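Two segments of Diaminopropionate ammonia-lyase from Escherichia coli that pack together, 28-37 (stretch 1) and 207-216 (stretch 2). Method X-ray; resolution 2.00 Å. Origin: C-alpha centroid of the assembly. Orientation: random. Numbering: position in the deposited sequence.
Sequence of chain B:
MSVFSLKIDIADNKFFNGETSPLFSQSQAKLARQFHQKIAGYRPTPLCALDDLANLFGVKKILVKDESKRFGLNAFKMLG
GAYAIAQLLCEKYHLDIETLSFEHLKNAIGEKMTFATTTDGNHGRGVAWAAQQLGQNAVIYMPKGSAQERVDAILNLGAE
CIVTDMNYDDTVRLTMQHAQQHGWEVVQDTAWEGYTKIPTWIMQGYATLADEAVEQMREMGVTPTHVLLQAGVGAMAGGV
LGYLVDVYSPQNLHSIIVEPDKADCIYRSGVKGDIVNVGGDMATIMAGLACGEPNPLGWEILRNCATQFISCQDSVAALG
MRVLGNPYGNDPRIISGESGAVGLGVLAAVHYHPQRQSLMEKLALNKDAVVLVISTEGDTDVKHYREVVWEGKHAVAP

Stretch 1 28-37: QAKLARQFHQ
Stretch 2 (207-216) ATLADEAVEQ

Two helices that cross nearly at right angles can touch over only a short length; small residues leave room for close approach there, and a long side chain can extend the contact beyond it. Segments 28-37 and 207-216 of diaminopropionate ammonia-lyase illustrate the principle. Residues 28-36 and 208-216 are helical, with phi/psi near -60/-45 and regular i to i+4 backbone hydrogen bonds such as Arg33 N to Ala29 O (2.8 Å) and Glu212 N to Thr208 O (2.9 Å). Their axes approach to 8.9 Å with a signed crossing angle of -96°, and the contact buries 417 Å² in total.

The second segment opens at Ala207 (phi/psi -66/-19), whose CB points toward the first helix and meets Ala29 CB at 3.5 Å. The backbones are closest here, with only methyl side chains between Ala29 and Ala207: Ala29 CA and Ala207 CA are 5.1 Å apart, and Arg33 CA lies 5.2 Å from Thr208 CA.

Thr208 follows, its CB directed sideways and its chi1 m (-75°). The side chain fits as a knob among Ala29, Ala32, Arg33 and His36. Thr208 OG1 lies 3.8 Å from Ala32 CB and forms a 2.9 Å hydrogen bond with His36 ND1, near the plane of the imidazole; His36 adopts chi1 m (-65°) and chi2 130°. Although Arg33 N is only 3.3 Å from Thr208 OG1, the angle is poor, and this amide is already bonded to Ala29 O.

Leu209 and Ala210 make no contact, the former pointing away and the latter sideways. One turn beyond Ala207, Asp211 points toward the partner with chi1 t (-177°) and chi2 90°. Its OD2 accepts a hydrogen bond from Arg33 NH1 at 2.7 Å, at 162°, as part of a salt bridge. Arg33 reaches it fully extended, chi1 to chi3 all t (-174°, 168°, 179°) and chi4 -173°.

Glu212 (chi1 m, chi2 t, chi3 6°) provides packing instead: its CG lies over one face of the guanidinium, 3.6 Å from Arg33 CZ. Glu212 OE2 is 4.4 Å from Arg33 NE but well out of the guanidinium plane, so charge alone relates them.

Ala213 points away and Val214 is out of reach. Glu215, one turn after Asp211, extends with chi1 and chi2 t (-176°, -173°) and chi3 6°. Its OE1 forms a second salt bridge, accepting from Arg33 NH1 at 2.7 Å and Arg33 NH2 at 2.9 Å. Two carboxylates thus meet the guanidinium at its edge, and Gln216 continues the helix without touching the partner.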

ATOM      1  N   GLN B  28       7.537 -15.077 -34.298  1.00 42.27           N
ATOM      2  CA  GLN B  28       6.094 -15.250 -34.019  1.00 40.58           C
ATOM      3  C   GLN B  28       5.590 -14.179 -33.074  1.00 38.39           C
ATOM      4  O   GLN B  28       4.486 -13.646 -33.256  1.00 37.69           O
ATOM      5  CB  GLN B  28       5.770 -16.635 -33.451  1.00 40.33           C
ATOM      6  CG  GLN B  28       6.042 -17.778 -34.416  1.00 42.92           C
ATOM      7  CD  GLN B  28       7.408 -18.393 -34.196  1.00 44.59           C
ATOM      8  OE1 GLN B  28       8.234 -17.862 -33.429  1.00 44.46           O
ATOM      9  NE2 GLN B  28       7.652 -19.529 -34.844  1.00 46.16           N
ATOM     10  N   ALA B  29       6.402 -13.852 -32.070  1.00 37.35           N
ATOM     11  CA  ALA B  29       6.086 -12.746 -31.175  1.00 35.27           C
ATOM     12  C   ALA B  29       5.988 -11.422 -31.941  1.00 35.75           C
ATOM     13  O   ALA B  29       5.053 -10.667 -31.729  1.00 34.56           O
ATOM     14  CB  ALA B  29       7.106 -12.651 -30.058  1.00 34.67           C
ATOM     15  N   LYS B  30       6.929 -11.160 -32.852  1.00 37.74           N
ATOM     16  CA  LYS B  30       6.858  -9.945 -33.678  1.00 38.70           C
ATOM     17  C   LYS B  30       5.546  -9.905 -34.487  1.00 38.71           C
ATOM     18  O   LYS B  30       4.878  -8.861 -34.559  1.00 38.36           O
ATOM     19  CB  LYS B  30       8.066  -9.834 -34.607  1.00 41.22           C
ATOM     20  N   LEU B  31       5.178 -11.054 -35.055  1.00 38.66           N
ATOM     21  CA  LEU B  31       3.934 -11.205 -35.816  1.00 38.81           C
ATOM     22  C   LEU B  31       2.709 -10.943 -34.933  1.00 36.57           C
ATOM     23  O   LEU B  31       1.814 -10.182 -35.313  1.00 36.95           O
ATOM     24  CB  LEU B  31       3.852 -12.591 -36.463  1.00 39.55           C
ATOM     25  CG  LEU B  31       4.836 -12.896 -37.602  1.00 42.34           C
ATOM     26  CD1 LEU B  31       4.744 -14.357 -38.029  1.00 43.06           C
ATOM     27  CD2 LEU B  31       4.590 -11.978 -38.798  1.00 43.91           C
ATOM     28  N   ALA B  32       2.684 -11.555 -33.749  1.00 34.57           N
ATOM     29  CA  ALA B  32       1.598 -11.312 -32.805  1.00 32.54           C
ATOM     30  C   ALA B  32       1.515  -9.823 -32.444  1.00 31.98           C
ATOM     31  O   ALA B  32       0.437  -9.227 -32.489  1.00 31.57           O
ATOM     32  CB  ALA B  32       1.758 -12.173 -31.556  1.00 31.39           C
ATOM     33  N   ARG B  33       2.655  -9.212 -32.130  1.00 31.90           N
ATOM     34  CA  ARG B  33       2.657  -7.798 -31.755  1.00 31.77           C
ATOM     35  C   ARG B  33       2.121  -6.866 -32.853  1.00 33.29           C
ATOM     36  O   ARG B  33       1.379  -5.919 -32.565  1.00 32.94           O
ATOM     37  CB  ARG B  33       4.044  -7.336 -31.296  1.00 31.91           C
ATOM     38  CG  ARG B  33       4.009  -5.915 -30.759  1.00 31.57           C
ATOM     39  CD  ARG B  33       5.289  -5.535 -30.048  1.00 31.41           C
ATOM     40  NE  ARG B  33       5.196  -4.163 -29.576  1.00 31.08           N
ATOM     41  CZ  ARG B  33       6.199  -3.491 -29.041  1.00 31.31           C
ATOM     42  NH1 ARG B  33       7.391  -4.065 -28.899  1.00 31.42           N
ATOM     43  NH2 ARG B  33       6.009  -2.240 -28.651  1.00 31.44           N
ATOM     44  N   GLN B  34       2.529  -7.125 -34.093  1.00 35.53           N
ATOM     45  CA  GLN B  34       1.995  -6.438 -35.269  1.00 37.66           C
ATOM     46  C   GLN B  34       0.467  -6.491 -35.320  1.00 37.07           C
ATOM     47  O   GLN B  34      -0.184  -5.495 -35.668  1.00 37.49           O
ATOM     48  CB  GLN B  34       2.544  -7.075 -36.541  1.00 40.25           C
ATOM     49  CG  GLN B  34       4.018  -6.801 -36.832  1.00 42.42           C
ATOM     50  CD  GLN B  34       4.486  -7.553 -38.082  1.00 45.29           C
ATOM     51  OE1 GLN B  34       4.072  -7.244 -39.202  1.00 47.43           O
ATOM     52  NE2 GLN B  34       5.343  -8.559 -37.886  1.00 45.81           N
ATOM     53  N   PHE B  35      -0.085  -7.657 -34.966  1.00 35.98           N
ATOM     54  CA  PHE B  35      -1.527  -7.860 -34.861  1.00 35.35           C
ATOM     55  C   PHE B  35      -2.112  -7.000 -33.748  1.00 33.76           C
ATOM     56  O   PHE B  35      -3.047  -6.244 -33.984  1.00 34.00           O
ATOM     57  CB  PHE B  35      -1.850  -9.344 -34.619  1.00 34.74           C
ATOM     58  CG  PHE B  35      -3.255  -9.590 -34.151  1.00 34.18           C
ATOM     59  CD1 PHE B  35      -4.299  -9.639 -35.057  1.00 35.36           C
ATOM     60  CD2 PHE B  35      -3.531  -9.771 -32.796  1.00 32.85           C
ATOM     61  CE1 PHE B  35      -5.597  -9.850 -34.632  1.00 35.00           C
ATOM     62  CE2 PHE B  35      -4.831  -9.991 -32.363  1.00 32.69           C
ATOM     63  CZ  PHE B  35      -5.864 -10.028 -33.287  1.00 33.39           C
ATOM     64  N   HIS B  36      -1.548  -7.116 -32.544  1.00 32.35           N
ATOM     65  CA  HIS B  36      -2.000  -6.331 -31.377  1.00 31.20           C
ATOM     66  C   HIS B  36      -1.979  -4.840 -31.562  1.00 32.21           C
ATOM     67  O   HIS B  36      -2.854  -4.141 -31.056  1.00 31.87           O
ATOM     68  CB  HIS B  36      -1.215  -6.700 -30.128  1.00 29.50           C
ATOM     69  CG  HIS B  36      -1.447  -8.114 -29.668  1.00 28.51           C
ATOM     70  ND1 HIS B  36      -0.436  -8.956 -29.379  1.00 28.08           N
ATOM     71  CD2 HIS B  36      -2.623  -8.828 -29.471  1.00 27.99           C
ATOM     72  CE1 HIS B  36      -0.940 -10.137 -29.000  1.00 27.41           C
ATOM     73  NE2 HIS B  36      -2.278 -10.057 -29.060  1.00 27.43           N
ATOM     74  N   GLN B  37      -0.987  -4.353 -32.301  1.00 34.01           N
ATOM     75  CA  GLN B  37      -0.825  -2.919 -32.616  1.00 35.88           C
ATOM     76  C   GLN B  37      -1.993  -2.341 -33.466  1.00 37.07           C
ATOM     77  O   GLN B  37      -2.147  -1.115 -33.599  1.00 37.82           O
ATOM     78  CB  GLN B  37       0.513  -2.725 -33.347  1.00 38.10           C
ATOM     79  CG  GLN B  37       0.661  -1.385 -34.060  1.00 41.17           C
ATOM     80  CD  GLN B  37       1.210  -1.514 -35.466  1.00 43.72           C
ATOM     81  OE1 GLN B  37       0.594  -2.144 -36.345  1.00 44.41           O
ATOM     82  NE2 GLN B  37       2.368  -0.891 -35.700  1.00 45.17           N
ATOM     83  N   ALA B 207       3.545 -13.705 -26.050  1.00 21.66           N
ATOM     84  CA  ALA B 207       4.941 -13.269 -26.198  1.00 22.66           C
ATOM     85  C   ALA B 207       5.103 -11.777 -26.493  1.00 22.85           C
ATOM     86  O   ALA B 207       6.219 -11.224 -26.343  1.00 23.99           O
ATOM     87  CB  ALA B 207       5.645 -14.099 -27.264  1.00 23.95           C
ATOM     88  N   THR B 208       4.034 -11.143 -26.960  1.00 22.66           N
ATOM     89  CA  THR B 208       4.002  -9.684 -27.137  1.00 23.17           C
ATOM     90  C   THR B 208       4.487  -8.948 -25.891  1.00 22.57           C
ATOM     91  O   THR B 208       5.201  -7.965 -26.015  1.00 23.08           O
ATOM     92  CB  THR B 208       2.587  -9.176 -27.530  1.00 23.03           C
ATOM     93  OG1 THR B 208       2.341  -9.500 -28.901  1.00 24.21           O
ATOM     94  CG2 THR B 208       2.449  -7.672 -27.386  1.00 23.39           C
ATOM     95  N   LEU B 209       4.088  -9.417 -24.708  1.00 21.54           N
ATOM     96  CA  LEU B 209       4.488  -8.749 -23.457  1.00 21.55           C
ATOM     97  C   LEU B 209       5.987  -8.864 -23.254  1.00 22.15           C
ATOM     98  O   LEU B 209       6.606  -7.955 -22.711  1.00 22.96           O
ATOM     99  CB  LEU B 209       3.699  -9.256 -22.238  1.00 20.22           C
ATOM    100  CG  LEU B 209       4.036 -10.602 -21.584  1.00 19.95           C
ATOM    101  CD1 LEU B 209       5.104 -10.432 -20.522  1.00 19.47           C
ATOM    102  CD2 LEU B 209       2.781 -11.243 -20.988  1.00 19.15           C
ATOM    103  N   ALA B 210       6.568  -9.981 -23.696  1.00 22.55           N
ATOM    104  CA  ALA B 210       8.009 -10.169 -23.589  1.00 23.79           C
ATOM    105  C   ALA B 210       8.746  -9.316 -24.645  1.00 25.52           C
ATOM    106  O   ALA B 210       9.777  -8.679 -24.332  1.00 26.12           O
ATOM    107  CB  ALA B 210       8.368 -11.645 -23.737  1.00 23.96           C
ATOM    108  N   ASP B 211       8.219  -9.292 -25.877  1.00 25.87           N
ATOM    109  CA  ASP B 211       8.774  -8.419 -26.935  1.00 27.90           C
ATOM    110  C   ASP B 211       8.815  -6.950 -26.471  1.00 27.90           C
ATOM    111  O   ASP B 211       9.856  -6.281 -26.582  1.00 29.24           O
ATOM    112  CB  ASP B 211       8.003  -8.556 -28.253  1.00 29.16           C
ATOM    113  CG  ASP B 211       8.613  -7.715 -29.381  1.00 32.51           C
ATOM    114  OD1 ASP B 211       9.478  -8.242 -30.090  1.00 33.88           O
ATOM    115  OD2 ASP B 211       8.255  -6.528 -29.551  1.00 33.16           O
ATOM    116  N   GLU B 212       7.694  -6.471 -25.936  1.00 25.79           N
ATOM    117  CA  GLU B 212       7.622  -5.113 -25.388  1.00 25.92           C
ATOM    118  C   GLU B 212       8.649  -4.879 -24.291  1.00 25.43           C
ATOM    119  O   GLU B 212       9.335  -3.859 -24.301  1.00 26.75           O
ATOM    120  CB  GLU B 212       6.236  -4.809 -24.817  1.00 24.61           C
ATOM    121  CG  GLU B 212       5.124  -4.670 -25.840  1.00 24.94           C
ATOM    122  CD  GLU B 212       3.768  -4.524 -25.178  1.00 24.15           C
ATOM    123  OE1 GLU B 212       3.738  -4.425 -23.911  1.00 23.07           O
ATOM    124  OE2 GLU B 212       2.737  -4.487 -25.911  1.00 24.36           O
ATOM    125  N   ALA B 213       8.738  -5.821 -23.353  1.00 23.98           N
ATOM    126  CA  ALA B 213       9.671  -5.717 -22.228  1.00 23.82           C
ATOM    127  C   ALA B 213      11.127  -5.661 -22.680  1.00 25.31           C
ATOM    128  O   ALA B 213      11.903  -4.907 -22.111  1.00 25.55           O
ATOM    129  CB  ALA B 213       9.457  -6.843 -21.207  1.00 22.46           C
ATOM    130  N   VAL B 214      11.483  -6.442 -23.705  1.00 26.06           N
ATOM    131  CA  VAL B 214      12.853  -6.443 -24.212  1.00 28.19           C
ATOM    132  C   VAL B 214      13.161  -5.081 -24.835  1.00 29.95           C
ATOM    133  O   VAL B 214      14.197  -4.496 -24.555  1.00 30.75           O
ATOM    134  CB  VAL B 214      13.122  -7.586 -25.224  1.00 28.85           C
ATOM    135  CG1 VAL B 214      14.468  -7.400 -25.901  1.00 31.29           C
ATOM    136  CG2 VAL B 214      13.122  -8.923 -24.513  1.00 28.07           C
ATOM    137  N   GLU B 215      12.243  -4.589 -25.666  1.00 30.62           N
ATOM    138  CA  GLU B 215      12.347  -3.245 -26.231  1.00 32.58           C
ATOM    139  C   GLU B 215      12.493  -2.228 -25.100  1.00 32.04           C
ATOM    140  O   GLU B 215      13.312  -1.332 -25.177  1.00 33.77           O
ATOM    141  CB  GLU B 215      11.108  -2.908 -27.065  1.00 33.16           C
ATOM    142  CG  GLU B 215      11.199  -1.562 -27.772  1.00 36.19           C
ATOM    143  CD  GLU B 215       9.902  -1.148 -28.465  1.00 36.93           C
ATOM    144  OE1 GLU B 215       8.874  -1.833 -28.312  1.00 35.20           O
ATOM    145  OE2 GLU B 215       9.905  -0.113 -29.170  1.00 39.53           O
ATOM    146  N   GLN B 216      11.676  -2.360 -24.058  1.00 29.77           N
ATOM    147  CA  GLN B 216      11.749  -1.419 -22.941  1.00 29.50           C
ATOM    148  C   GLN B 216      13.083  -1.517 -22.193  1.00 29.90           C
ATOM    149  O   GLN B 216      13.673  -0.494 -21.855  1.00 31.77           O
ATOM    150  CB  GLN B 216      10.571  -1.595 -21.992  1.00 27.17           C
ATOM    151  CG  GLN B 216       9.264  -1.054 -22.537  1.00 27.33           C
ATOM    152  CD  GLN B 216       8.076  -1.674 -21.859  1.00 25.18           C
ATOM    153  OE1 GLN B 216       8.034  -2.885 -21.663  1.00 24.29           O
ATOM    154  NE2 GLN B 216       7.116  -0.853 -21.473  1.00 24.99           N
TER